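Long-range contacts in acyl-[acyl-carrier-protein]--UDP-N-acetylglucosamine O-acyltransferase (Helicobacter pylori, PDB 1J2Z), which catalyses transfer of a (3R)-hydroxyacyl chain from acyl carrier protein to UDP-N-acetylglucosamine, the first step of lipid A biosynthesis: residues C92-G97 / N111-Y116; C123-H128 / I141-Y146; H128-N133 / Y146-G151; T153-F158 / C165-K170. All blocks are in the same frame, centred on the assembly; numbering follows the deposited sequence.

Overall arrangement
All four contacts belong to one left-handed parallel beta-helix. Contacts 2 and 3 join successive coils: each pairs two neighbouring parallel strands of one sheet, so backbone hydrogen bonds dominate and isoleucine or leucine faces the interior while the outward faces mix polar and aliphatic side chains. They share His128 and Tyr146 and are only partly buried. Contacts 1 and 4 instead span a corner between different sheets; no hydrogen bond crosses either, and side-chain ends carry them. Contact 1 is the buried one, close to the other subunits; contact 4 is partly buried and its segment 153-158 runs on into the ligand pocket. The strands of contacts 3 and 4, 148-149 and 166-167, are direct neighbours in a sheet.

Contact 1: residues C92-G97 / N111-Y116; sequences CMINPG and NLLMAY
Ile94 and Leu113 meet inside the beta-helix with their side chains crossing at about a right angle. The touching atoms are the two terminal methyls, Ile94 CD1 and Leu113 CD1, 3.9 Å apart. Ile94 gets there by stretching out beyond CG1 (chi2 177°), and Leu113 likewise holds CD1 anti to its CA (chi2 -172°). Branched aliphatic chains suit this place, where apolar tips from two sheets meet in the buried interior. Beside this pair Cys92 turns its sulfur to the backbone of the other segment: SG is modelled 3.0 Å from Met114 O, unusually short and doubtful in detail. Cysteine, small and buried at this corner, also sets SG against Leu113 CB at 4.3 Å. The CB of Tyr116 points away from 92-97, and its OH bonds to Phe91 O of a second subunit. Strands 93-94 and 112-113 belong to two different sheets of the left-handed beta-helix; strand 118-119 pairs with 93-94, strand 130-131 lies next to 112-113, and Ile107 of strand 104-107 packs on both Ile94 and Leu113.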
loop_
_atom_site.group_PDB
_atom_site.type_symbol
_atom_site.label_atom_id
_atom_site.label_comp_id
_atom_site.label_asym_id
_atom_site.label_seq_id
_atom_site.Cartn_x
_atom_site.Cartn_y
_atom_site.Cartn_z
ATOM N N CYS A 92 10.453 2.769 -0.706
ATOM C CA CYS A 92 10.024 4.164 -0.742
ATOM C C CYS A 92 10.256 4.686 -2.150
ATOM O O CYS A 92 11.146 4.213 -2.854
ATOM C CB CYS A 92 10.818 5.018 0.244
ATOM S SG CYS A 92 10.265 4.862 1.938
ATOM N N MET A 93 9.448 5.654 -2.565
ATOM C CA MET A 93 9.585 6.224 -3.900
ATOM C C MET A 93 9.430 7.726 -3.738
ATOM O O MET A 93 8.388 8.203 -3.294
ATOM C CB MET A 93 8.502 5.657 -4.817
ATOM C CG MET A 93 8.811 5.751 -6.306
ATOM S SD MET A 93 8.330 7.312 -7.022
ATOM C CE MET A 93 6.633 6.958 -7.524
ATOM N N ILE A 94 10.480 8.464 -4.083
ATOM C CA ILE A 94 10.482 9.913 -3.935
ATOM C C ILE A 94 10.894 10.591 -5.235
ATOM O O ILE A 94 11.952 10.298 -5.790
ATOM C CB ILE A 94 11.455 10.333 -2.816
ATOM C CG1 ILE A 94 11.080 9.619 -1.514
ATOM C CG2 ILE A 94 11.406 11.842 -2.614
ATOM C CD1 ILE A 94 12.020 9.907 -0.364
ATOM N N ASN A 95 10.055 11.505 -5.710
ATOM C CA ASN A 95 10.326 12.217 -6.951
ATOM C C ASN A 95 10.772 13.651 -6.717
ATOM O O ASN A 95 10.491 14.233 -5.668
ATOM C CB ASN A 95 9.066 12.239 -7.821
ATOM C CG ASN A 95 8.531 10.852 -8.096
ATOM O OD1 ASN A 95 9.242 9.993 -8.617
ATOM N ND2 ASN A 95 7.272 10.625 -7.748
ATOM N N PRO A 96 11.490 14.231 -7.691
ATOM C CA PRO A 96 11.970 15.612 -7.600
ATOM C C PRO A 96 10.816 16.538 -7.978
ATOM O O PRO A 96 9.736 16.065 -8.351
ATOM C CB PRO A 96 13.124 15.647 -8.605
ATOM C CG PRO A 96 12.699 14.647 -9.634
ATOM C CD PRO A 96 12.151 13.519 -8.800
ATOM N N GLY A 97 11.038 17.846 -7.886
ATOM C CA GLY A 97 9.981 18.799 -8.186
ATOM C C GLY A 97 9.677 19.024 -9.653
ATOM O O GLY A 97 10.124 18.264 -10.503
ATOM N N ASN A 111 14.712 12.361 9.892
ATOM C CA ASN A 111 13.366 11.883 9.619
ATOM C C ASN A 111 13.419 10.382 9.402
ATOM O O ASN A 111 14.470 9.816 9.093
ATOM C CB ASN A 111 12.796 12.525 8.359
ATOM C CG ASN A 111 12.671 14.024 8.478
ATOM O OD1 ASN A 111 11.885 14.528 9.278
ATOM N ND2 ASN A 111 13.449 14.748 7.677
ATOM N N LEU A 112 12.272 9.745 9.575
ATOM C CA LEU A 112 12.153 8.320 9.352
ATOM C C LEU A 112 10.981 8.143 8.399
ATOM O O LEU A 112 9.862 8.549 8.705
ATOM C CB LEU A 112 11.875 7.579 10.668
ATOM C CG LEU A 112 11.447 6.110 10.516
ATOM C CD1 LEU A 112 12.503 5.327 9.736
ATOM C CD2 LEU A 112 11.219 5.495 11.894
ATOM N N LEU A 113 11.251 7.586 7.225
ATOM C CA LEU A 113 10.193 7.322 6.257
ATOM C C LEU A 113 10.174 5.803 6.161
ATOM O O LEU A 113 11.089 5.201 5.598
ATOM C CB LEU A 113 10.517 7.931 4.887
ATOM C CG LEU A 113 10.970 9.398 4.829
ATOM C CD1 LEU A 113 11.034 9.851 3.373
ATOM C CD2 LEU A 113 10.024 10.272 5.603
ATOM N N MET A 114 9.147 5.188 6.738
ATOM C CA MET A 114 9.023 3.737 6.733
ATOM C C MET A 114 8.772 3.196 5.333
ATOM O O MET A 114 8.674 3.961 4.375
ATOM C CB MET A 114 7.919 3.303 7.702
ATOM C CG MET A 114 8.300 3.539 9.164
ATOM S SD MET A 114 7.083 2.968 10.362
ATOM C CE MET A 114 6.994 4.377 11.430
ATOM N N ALA A 115 8.672 1.875 5.218
ATOM C CA ALA A 115 8.485 1.226 3.924
ATOM C C ALA A 115 7.235 1.624 3.151
ATOM O O ALA A 115 6.208 1.981 3.728
ATOM C CB ALA A 115 8.528 -0.295 4.100
ATOM N N TYR A 116 7.349 1.554 1.827
ATOM C CA TYR A 116 6.271 1.874 0.900
ATOM C C TYR A 116 5.792 3.327 0.947
ATOM O O TYR A 116 4.706 3.635 0.455
ATOM C CB TYR A 116 5.069 0.943 1.126
ATOM C CG TYR A 116 5.428 -0.509 1.386
ATOM C CD1 TYR A 116 5.572 -0.980 2.687
ATOM C CD2 TYR A 116 5.605 -1.412 0.333
ATOM C CE1 TYR A 116 5.878 -2.305 2.947
ATOM C CE2 TYR A 116 5.915 -2.758 0.583
ATOM C CZ TYR A 116 6.050 -3.191 1.901
ATOM O OH TYR A 116 6.365 -4.496 2.191
#

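Contact 2: residues C123-H128 / I141-Y146; sequences CVIGSH and IEIGDY
His128 and Tyr146 carry nearly the same first torsion, CG anti to the carbonyl carbon (chi1 -58° and -56°), and both backbones have positive phi, which places each CG equivalently, one coil apart. The two side chains lie side by side and point the same way. Their rings are close to parallel, with planes at 10°, but slid apart: the centroids are 4.6 Å from each other and the overlap is slight. His128 CB instead sits over the tyrosine face, 3.8 Å from the Tyr146 ring centroid in a CH-pi contact, while Tyr146 OH lies over one face of the imidazole, displaced toward its rim, 3.4 Å from His128 CD2.

Eighteen residues separate each matched pair, three hexapeptides and one full coil of the left-handed beta-helix, which is why like positions stack on like. The parallel strands 124-125 and 142-143 are joined by short bonds, Val124 N to Ile141 O and Ile143 N to Val124 O, each 2.7 Å. Ile125 and Ile143 run alongside one another on the inner face with Leu137 against both; the beta-branched shape fits an extended strand with an apolar core beneath it. Val124 and Glu142 face outward, the acid toward solvent.

At the turn, Asp145 OD1 accepts from Ser127 N at 2.8 Å, the N-H coming from above the carboxylate plane. Gly126, lacking a side chain, allows OD1 within 3.4 Å of its CA. One water donates to Asp145 OD1 and bonds Ser127 OG, which also pairs with Asp109 N.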
loop_
_atom_site.group_PDB
_atom_site.type_symbol
_atom_site.label_atom_id
_atom_site.label_comp_id
_atom_site.label_asym_id
_atom_site.label_seq_id
_atom_site.Cartn_x
_atom_site.Cartn_y
_atom_site.Cartn_z
ATOM N N CYS A 123 7.098 18.316 -2.858
ATOM C CA CYS A 123 6.756 18.260 -1.445
ATOM C C CYS A 123 7.920 18.803 -0.627
ATOM O O CYS A 123 9.072 18.799 -1.068
ATOM C CB CYS A 123 6.452 16.827 -1.005
ATOM S SG CYS A 123 4.840 16.192 -1.570
ATOM N N VAL A 124 7.609 19.279 0.567
ATOM C CA VAL A 124 8.618 19.811 1.457
ATOM C C VAL A 124 8.389 19.205 2.828
ATOM O O VAL A 124 7.340 19.403 3.432
ATOM C CB VAL A 124 8.526 21.351 1.568
ATOM C CG1 VAL A 124 9.489 21.853 2.635
ATOM C CG2 VAL A 124 8.857 21.990 0.227
ATOM N N ILE A 125 9.377 18.456 3.303
ATOM C CA ILE A 125 9.307 17.827 4.611
ATOM C C ILE A 125 10.427 18.426 5.450
ATOM O O ILE A 125 11.543 18.607 4.958
ATOM C CB ILE A 125 9.501 16.297 4.504
ATOM C CG1 ILE A 125 8.334 15.683 3.725
ATOM C CG2 ILE A 125 9.603 15.682 5.892
ATOM C CD1 ILE A 125 8.494 14.200 3.444
ATOM N N GLY A 126 10.123 18.735 6.707
ATOM C CA GLY A 126 11.114 19.317 7.596
ATOM C C GLY A 126 12.024 18.302 8.267
ATOM O O GLY A 126 12.569 17.409 7.612
ATOM N N SER A 127 12.188 18.440 9.580
ATOM C CA SER A 127 13.051 17.548 10.351
ATOM C C SER A 127 12.315 16.880 11.514
ATOM O O SER A 127 11.263 17.347 11.941
ATOM C CB SER A 127 14.252 18.332 10.891
ATOM O OG SER A 127 15.052 18.849 9.837
ATOM N N HIS A 128 12.884 15.788 12.019
ATOM C CA HIS A 128 12.307 15.044 13.140
ATOM C C HIS A 128 10.912 14.500 12.855
ATOM O O HIS A 128 10.109 14.339 13.769
ATOM C CB HIS A 128 12.257 15.932 14.390
ATOM C CG HIS A 128 13.595 16.457 14.806
ATOM N ND1 HIS A 128 14.559 15.660 15.385
ATOM C CD2 HIS A 128 14.149 17.685 14.676
ATOM C CE1 HIS A 128 15.650 16.374 15.592
ATOM N NE2 HIS A 128 15.428 17.606 15.170
ATOM N N ILE A 141 2.993 19.257 -1.241
ATOM C CA ILE A 141 2.660 19.220 0.180
ATOM C C ILE A 141 3.788 19.776 1.051
ATOM O O ILE A 141 4.966 19.610 0.739
ATOM C CB ILE A 141 2.327 17.775 0.611
ATOM C CG1 ILE A 141 0.987 17.361 -0.014
ATOM C CG2 ILE A 141 2.283 17.665 2.130
ATOM C CD1 ILE A 141 0.703 15.869 0.056
ATOM N N GLU A 142 3.412 20.455 2.132
ATOM C CA GLU A 142 4.376 21.029 3.061
ATOM C C GLU A 142 4.153 20.433 4.442
ATOM O O GLU A 142 3.052 20.490 4.984
ATOM C CB GLU A 142 4.224 22.551 3.121
ATOM C CG GLU A 142 4.682 23.277 1.863
ATOM C CD GLU A 142 4.304 24.752 1.867
ATOM O OE1 GLU A 142 4.131 25.320 2.965
ATOM O OE2 GLU A 142 4.190 25.343 0.774
ATOM N N ILE A 143 5.207 19.861 5.005
ATOM C CA ILE A 143 5.140 19.238 6.322
ATOM C C ILE A 143 6.190 19.869 7.236
ATOM O O ILE A 143 7.376 19.872 6.913
ATOM C CB ILE A 143 5.389 17.716 6.200
ATOM C CG1 ILE A 143 4.254 17.084 5.386
ATOM C CG2 ILE A 143 5.494 17.076 7.581
ATOM C CD1 ILE A 143 4.426 15.608 5.113
ATOM N N GLY A 144 5.745 20.397 8.374
ATOM C CA GLY A 144 6.656 21.041 9.308
ATOM C C GLY A 144 7.485 20.071 10.127
ATOM O O GLY A 144 7.452 18.862 9.888
ATOM N N ASP A 145 8.240 20.593 11.088
ATOM C CA ASP A 145 9.073 19.741 11.932
ATOM C C ASP A 145 8.229 18.986 12.951
ATOM O O ASP A 145 7.114 19.395 13.282
ATOM C CB ASP A 145 10.129 20.567 12.679
ATOM C CG ASP A 145 11.066 21.306 11.745
ATOM O OD1 ASP A 145 11.285 20.836 10.606
ATOM O OD2 ASP A 145 11.599 22.358 12.159
ATOM N N TYR A 146 8.770 17.877 13.441
ATOM C CA TYR A 146 8.099 17.055 14.445
ATOM C C TYR A 146 6.681 16.623 14.090
ATOM O O TYR A 146 5.774 16.700 14.920
ATOM C CB TYR A 146 8.077 17.780 15.795
ATOM C CG TYR A 146 9.446 18.174 16.290
ATOM C CD1 TYR A 146 10.000 19.406 15.950
ATOM C CD2 TYR A 146 10.207 17.298 17.063
ATOM C CE1 TYR A 146 11.283 19.758 16.366
ATOM C CE2 TYR A 146 11.491 17.641 17.483
ATOM C CZ TYR A 146 12.021 18.873 17.129
ATOM O OH TYR A 146 13.292 19.216 17.531
HETATM O O HOH W 1 13.596 21.725 9.436
#

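Contact 3: residues H128-N133 / Y146-G151; sequences HCILAN and YVNIGG. With SOG (octyl 1-thio-beta-D-glucopyranoside), chain B.
Val147 O receives two N-H groups: Ile130 N from the neighbouring coil, at 2.9 Å, and the side-chain Asn148 ND2 of its own strand, at 3.0 Å. The backbone donor comes nearly straight on to the carbonyl, whereas ND2 sits above the carbonyl plane, at a C=O...N angle of 81°. The bond nevertheless lies close to the amide plane of Asn148, whose CG is anti to its carbonyl carbon, beside the backbone N (chi1 -75°). A water accepts from ND2 while donating to His128 O, so the amide links both coils through solvent. The same side chain lies alongside Ile130, with ND2 3.8 Å from Ile130 CB, and Arg197 of helix 195-201 packs on it.

Strands 130-131 and 148-149 are parallel neighbours of successive coils in the beta-helix, joined also by Ile149 N to Ile130 O and Ala132 N to Ile149 O. On the inner face Leu131 and Ile149 run side by side; Leu131 CD2 comes within 3.5 Å of Ile149 CD1, a snug fit of two branched chains. At the following corner small Ala132 meets Gly150-Gly151; the 3.1 Å from Ala132 CB to Gly151 N is doubtfully short.

Asn133 is buried at the subunit interface, where its ND2 bonds Gln69 OE1 of a second subunit and lies 2.8 Å from O6 of the octyl glucoside of chain B. The inward face is purely aliphatic here and the outward face mixed, with Ile130 beside the Asn148 amide; two N-H donors on Val147 O would probably polarise that carbonyl.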
loop_
_atom_site.group_PDB
_atom_site.type_symbol
_atom_site.label_atom_id
_atom_site.label_comp_id
_atom_site.label_asym_id
_atom_site.label_seq_id
_atom_site.Cartn_x
_atom_site.Cartn_y
_atom_site.Cartn_z
ATOM N N HIS A 128 12.884 15.788 12.019
ATOM C CA HIS A 128 12.307 15.044 13.140
ATOM C C HIS A 128 10.912 14.500 12.855
ATOM O O HIS A 128 10.109 14.339 13.769
ATOM C CB HIS A 128 12.257 15.932 14.390
ATOM C CG HIS A 128 13.595 16.457 14.806
ATOM N ND1 HIS A 128 14.559 15.660 15.385
ATOM C CD2 HIS A 128 14.149 17.685 14.676
ATOM C CE1 HIS A 128 15.650 16.374 15.592
ATOM N NE2 HIS A 128 15.428 17.606 15.170
ATOM N N CYS A 129 10.624 14.214 11.591
ATOM C CA CYS A 129 9.317 13.685 11.215
ATOM C C CYS A 129 9.328 12.172 11.083
ATOM O O CYS A 129 10.379 11.555 10.898
ATOM C CB CYS A 129 8.859 14.280 9.883
ATOM S SG CYS A 129 8.452 16.037 9.925
ATOM N N ILE A 130 8.145 11.578 11.170
ATOM C CA ILE A 130 8.007 10.143 11.021
ATOM C C ILE A 130 6.788 9.842 10.156
ATOM O O ILE A 130 5.666 10.222 10.496
ATOM C CB ILE A 130 7.842 9.437 12.387
ATOM C CG1 ILE A 130 9.126 9.576 13.208
ATOM C CG2 ILE A 130 7.520 7.965 12.171
ATOM C CD1 ILE A 130 9.009 9.021 14.617
ATOM N N LEU A 131 7.020 9.190 9.021
ATOM C CA LEU A 131 5.936 8.811 8.126
ATOM C C LEU A 131 5.914 7.290 8.143
ATOM O O LEU A 131 6.878 6.649 7.718
ATOM C CB LEU A 131 6.184 9.314 6.695
ATOM C CG LEU A 131 6.513 10.791 6.426
ATOM C CD1 LEU A 131 6.206 11.113 4.965
ATOM C CD2 LEU A 131 5.704 11.694 7.319
ATOM N N ALA A 132 4.824 6.722 8.652
ATOM C CA ALA A 132 4.670 5.270 8.753
ATOM C C ALA A 132 4.413 4.569 7.423
ATOM O O ALA A 132 4.235 5.216 6.389
ATOM C CB ALA A 132 3.545 4.935 9.729
ATOM N N ASN A 133 4.377 3.237 7.471
ATOM C CA ASN A 133 4.158 2.409 6.287
ATOM C C ASN A 133 3.079 2.916 5.342
ATOM O O ASN A 133 1.975 3.261 5.770
ATOM C CB ASN A 133 3.784 0.964 6.678
ATOM C CG ASN A 133 4.967 0.157 7.194
ATOM O OD1 ASN A 133 5.136 -1.013 6.843
ATOM N ND2 ASN A 133 5.776 0.767 8.039
ATOM N N TYR A 146 8.770 17.877 13.441
ATOM C CA TYR A 146 8.099 17.055 14.445
ATOM C C TYR A 146 6.681 16.623 14.090
ATOM O O TYR A 146 5.774 16.700 14.920
ATOM C CB TYR A 146 8.077 17.780 15.795
ATOM C CG TYR A 146 9.446 18.174 16.290
ATOM C CD1 TYR A 146 10.000 19.406 15.950
ATOM C CD2 TYR A 146 10.207 17.298 17.063
ATOM C CE1 TYR A 146 11.283 19.758 16.366
ATOM C CE2 TYR A 146 11.491 17.641 17.483
ATOM C CZ TYR A 146 12.021 18.873 17.129
ATOM O OH TYR A 146 13.292 19.216 17.531
ATOM N N VAL A 147 6.489 16.166 12.860
ATOM C CA VAL A 147 5.179 15.698 12.440
ATOM C C VAL A 147 5.197 14.180 12.309
ATOM O O VAL A 147 6.140 13.599 11.757
ATOM C CB VAL A 147 4.763 16.313 11.084
ATOM C CG1 VAL A 147 3.488 15.639 10.562
ATOM C CG2 VAL A 147 4.530 17.807 11.247
ATOM N N ASN A 148 4.165 13.540 12.847
ATOM C CA ASN A 148 4.035 12.091 12.756
ATOM C C ASN A 148 2.792 11.781 11.941
ATOM O O ASN A 148 1.722 12.324 12.207
ATOM C CB ASN A 148 3.902 11.452 14.142
ATOM C CG ASN A 148 5.219 11.400 14.891
ATOM O OD1 ASN A 148 5.359 10.671 15.868
ATOM N ND2 ASN A 148 6.187 12.182 14.439
ATOM N N ILE A 149 2.937 10.929 10.934
ATOM C CA ILE A 149 1.804 10.554 10.106
ATOM C C ILE A 149 1.675 9.034 10.147
ATOM O O ILE A 149 2.596 8.314 9.754
ATOM C CB ILE A 149 1.986 11.015 8.645
ATOM C CG1 ILE A 149 2.286 12.518 8.604
ATOM C CG2 ILE A 149 0.720 10.703 7.847
ATOM C CD1 ILE A 149 2.472 13.079 7.205
ATOM N N GLY A 150 0.530 8.562 10.633
ATOM C CA GLY A 150 0.279 7.135 10.742
ATOM C C GLY A 150 0.193 6.391 9.423
ATOM O O GLY A 150 -0.126 6.968 8.383
ATOM N N GLY A 151 0.452 5.089 9.482
ATOM C CA GLY A 151 0.439 4.261 8.293
ATOM C C GLY A 151 -0.797 4.296 7.414
ATOM O O GLY A 151 -1.922 4.469 7.886
HETATM C C1 SOG B . 5.342 -0.187 14.747
HETATM C C2 SOG B . 6.723 -0.860 14.948
HETATM C C3 SOG B . 7.528 -0.773 13.644
HETATM C C4 SOG B . 6.735 -1.492 12.547
HETATM C C5 SOG B . 5.360 -0.797 12.379
HETATM C C6 SOG B . 4.528 -1.496 11.313
HETATM C "C1'" SOG B . 3.719 0.859 16.173
HETATM C "C2'" SOG B . 2.289 0.360 16.257
HETATM C "C3'" SOG B . 1.459 1.229 17.183
HETATM C "C4'" SOG B . 0.024 0.732 17.276
HETATM C "C5'" SOG B . -0.802 1.608 18.209
HETATM C "C6'" SOG B . -2.259 1.194 18.190
HETATM C "C7'" SOG B . -3.092 2.056 19.110
HETATM C "C8'" SOG B . -4.538 1.622 19.070
HETATM S S1 SOG B . 4.564 -0.276 15.950
HETATM O O2 SOG B . 7.432 -0.216 15.999
HETATM O O3 SOG B . 8.786 -1.394 13.812
HETATM O O4 SOG B . 7.452 -1.447 11.326
HETATM O O5 SOG B . 4.646 -0.840 13.647
HETATM O O6 SOG B . 4.870 -1.004 10.032
HETATM O O HOH W 2 8.616 12.880 15.564
#

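Contact 4: residues T153-F158 / C165-K170; sequences TAIHQF and CMIAGK. With SOG (octyl 1-thio-beta-D-glucopyranoside), chain C.
Ile155 and Ile167 reach toward each other tip to tip in the interior of the beta-helix, their CD1 methyls 4.1 Å apart. The two chains get there by different shapes: Ile167 is extended beyond CG1 (chi2 180°), whereas Ile155 is bent (chi2 -63°). Leu173 of strand 172-173 packs on both. Thr153 crosses Ile167 at about a right angle, its CG2 methyl 4.1 Å from Ile167 CG2, and its two branches divide the work. CG2 is anti to the backbone N and faces the apolar interior; OG1, anti to the carbonyl carbon, turns to the corner at 168-170. There OG1 lies 2.9 Å from Ala168 O, but its hydrogen bonds go to Gly150 O and Ser171 N, and the nearby Lys170 N is poorly angled for one. Threonine suits a corner that needs a methyl inside and a hydroxyl among backbone groups. Lys170 CB points away from 153-158, and its NZ bonds Leu152 O of a second subunit.

Beyond strand 154-155 the chain lines a pocket for octyl 1-thio-beta-D-glucopyranoside. Gln157 holds CD anti to its CA (chi2 -174°), and its CB, CG, CD and NE2 all meet tail carbons C2' to C5' of the chain C glucoside; NE2 to C3' of that ligand is a short 3.2 Å. His156 CB meets C6' of the chain C glucoside at 3.5 Å.

Across the corner the side-chain packing is apolar, with a polar fringe where Thr153 OG1 meets the backbone. Gln157 and His156 meet the detergent's alkyl tail; separately, Gln157 probably binds substrate, as in related enzymes.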
loop_
_atom_site.group_PDB
_atom_site.type_symbol
_atom_site.label_atom_id
_atom_site.label_comp_id
_atom_site.label_asym_id
_atom_site.label_seq_id
_atom_site.Cartn_x
_atom_site.Cartn_y
_atom_site.Cartn_z
ATOM N N THR A 153 -1.872 6.502 5.397
ATOM C CA THR A 153 -2.570 7.784 5.312
ATOM C C THR A 153 -2.246 8.452 3.981
ATOM O O THR A 153 -1.112 8.389 3.500
ATOM C CB THR A 153 -2.154 8.740 6.458
ATOM O OG1 THR A 153 -2.737 8.296 7.687
ATOM C CG2 THR A 153 -2.614 10.172 6.173
ATOM N N ALA A 154 -3.253 9.081 3.382
ATOM C CA ALA A 154 -3.069 9.778 2.117
ATOM C C ALA A 154 -3.280 11.267 2.350
ATOM O O ALA A 154 -4.270 11.666 2.959
ATOM C CB ALA A 154 -4.069 9.267 1.081
ATOM N N ILE A 155 -2.337 12.077 1.880
ATOM C CA ILE A 155 -2.424 13.529 2.018
ATOM C C ILE A 155 -2.605 14.065 0.605
ATOM O O ILE A 155 -1.813 13.749 -0.285
ATOM C CB ILE A 155 -1.129 14.134 2.611
ATOM C CG1 ILE A 155 -0.729 13.390 3.891
ATOM C CG2 ILE A 155 -1.339 15.620 2.903
ATOM C CD1 ILE A 155 -1.725 13.493 5.018
ATOM N N HIS A 156 -3.646 14.864 0.400
ATOM C CA HIS A 156 -3.934 15.412 -0.923
ATOM C C HIS A 156 -3.046 16.598 -1.291
ATOM O O HIS A 156 -2.417 17.205 -0.431
ATOM C CB HIS A 156 -5.409 15.810 -1.017
ATOM C CG HIS A 156 -6.356 14.685 -0.732
ATOM N ND1 HIS A 156 -6.098 13.383 -1.102
ATOM C CD2 HIS A 156 -7.572 14.672 -0.134
ATOM C CE1 HIS A 156 -7.112 12.615 -0.743
ATOM N NE2 HIS A 156 -8.020 13.373 -0.154
ATOM N N GLN A 157 -3.020 16.924 -2.580
ATOM C CA GLN A 157 -2.191 18.001 -3.107
ATOM C C GLN A 157 -2.362 19.357 -2.422
ATOM O O GLN A 157 -3.462 19.751 -2.054
ATOM C CB GLN A 157 -2.447 18.161 -4.612
ATOM C CG GLN A 157 -3.785 18.815 -4.945
ATOM C CD GLN A 157 -4.087 18.829 -6.430
ATOM O OE1 GLN A 157 -3.221 19.131 -7.250
ATOM N NE2 GLN A 157 -5.325 18.514 -6.782
ATOM N N PHE A 158 -1.248 20.062 -2.270
ATOM C CA PHE A 158 -1.222 21.390 -1.665
ATOM C C PHE A 158 -1.567 21.469 -0.186
ATOM O O PHE A 158 -1.665 22.561 0.365
ATOM C CB PHE A 158 -2.122 22.353 -2.453
ATOM C CG PHE A 158 -1.617 22.651 -3.833
ATOM C CD1 PHE A 158 -2.159 22.013 -4.940
ATOM C CD2 PHE A 158 -0.559 23.536 -4.020
ATOM C CE1 PHE A 158 -1.653 22.246 -6.217
ATOM C CE2 PHE A 158 -0.044 23.777 -5.287
ATOM C CZ PHE A 158 -0.590 23.131 -6.389
ATOM N N CYS A 165 2.473 18.342 14.544
ATOM C CA CYS A 165 1.188 17.685 14.339
ATOM C C CYS A 165 1.267 16.170 14.301
ATOM O O CYS A 165 2.305 15.585 13.984
ATOM C CB CYS A 165 0.534 18.172 13.047
ATOM S SG CYS A 165 -0.099 19.852 13.123
ATOM N N MET A 166 0.153 15.536 14.637
ATOM C CA MET A 166 0.071 14.086 14.607
ATOM C C MET A 166 -1.136 13.706 13.769
ATOM O O MET A 166 -2.241 14.184 14.015
ATOM C CB MET A 166 -0.083 13.516 16.018
ATOM C CG MET A 166 -0.080 11.992 16.059
ATOM S SD MET A 166 -0.101 11.344 17.742
ATOM C CE MET A 166 1.641 11.500 18.181
ATOM N N ILE A 167 -0.923 12.854 12.774
ATOM C CA ILE A 167 -2.010 12.410 11.914
ATOM C C ILE A 167 -2.180 10.905 12.072
ATOM O O ILE A 167 -1.252 10.137 11.812
ATOM C CB ILE A 167 -1.714 12.728 10.440
ATOM C CG1 ILE A 167 -1.314 14.192 10.302
ATOM C CG2 ILE A 167 -2.946 12.449 9.584
ATOM C CD1 ILE A 167 -1.009 14.589 8.896
ATOM N N ALA A 168 -3.366 10.491 12.503
ATOM C CA ALA A 168 -3.659 9.074 12.704
ATOM C C ALA A 168 -3.572 8.281 11.404
ATOM O O ALA A 168 -3.753 8.826 10.320
ATOM C CB ALA A 168 -5.047 8.913 13.317
ATOM N N GLY A 169 -3.301 6.987 11.521
ATOM C CA GLY A 169 -3.204 6.147 10.344
ATOM C C GLY A 169 -4.521 6.032 9.597
ATOM O O GLY A 169 -5.580 6.333 10.142
ATOM N N LYS A 170 -4.446 5.597 8.343
ATOM C CA LYS A 170 -5.624 5.430 7.494
ATOM C C LYS A 170 -6.476 6.683 7.311
ATOM O O LYS A 170 -7.672 6.590 7.047
ATOM C CB LYS A 170 -6.501 4.288 8.019
ATOM C CG LYS A 170 -6.036 2.909 7.580
ATOM C CD LYS A 170 -7.004 1.834 8.033
ATOM C CE LYS A 170 -6.731 0.515 7.326
ATOM N NZ LYS A 170 -7.013 0.608 5.863
HETATM C C1 SOG C . -0.610 13.589 -7.812
HETATM C C2 SOG C . 0.702 14.012 -8.518
HETATM C C3 SOG C . 1.533 12.762 -8.843
HETATM C C4 SOG C . 1.841 12.042 -7.526
HETATM C C5 SOG C . 0.507 11.640 -6.845
HETATM C C6 SOG C . 0.766 10.940 -5.519
HETATM C "C1'" SOG C . -2.807 14.526 -7.566
HETATM C "C2'" SOG C . -3.403 14.819 -6.203
HETATM C "C3'" SOG C . -4.818 15.351 -6.327
HETATM C "C4'" SOG C . -5.422 15.651 -4.963
HETATM C "C5'" SOG C . -6.841 16.187 -5.095
HETATM C "C6'" SOG C . -7.487 16.353 -3.735
HETATM C "C7'" SOG C . -8.897 16.882 -3.851
HETATM C "C8'" SOG C . -9.515 17.036 -2.481
HETATM S S1 SOG C . -1.394 14.746 -7.480
HETATM O O2 SOG C . 0.406 14.721 -9.714
HETATM O O3 SOG C . 2.739 13.138 -9.477
HETATM O O4 SOG C . 2.620 10.886 -7.780
HETATM O O5 SOG C . -0.286 12.837 -6.607
HETATM O O6 SOG C . 1.004 9.563 -5.737
#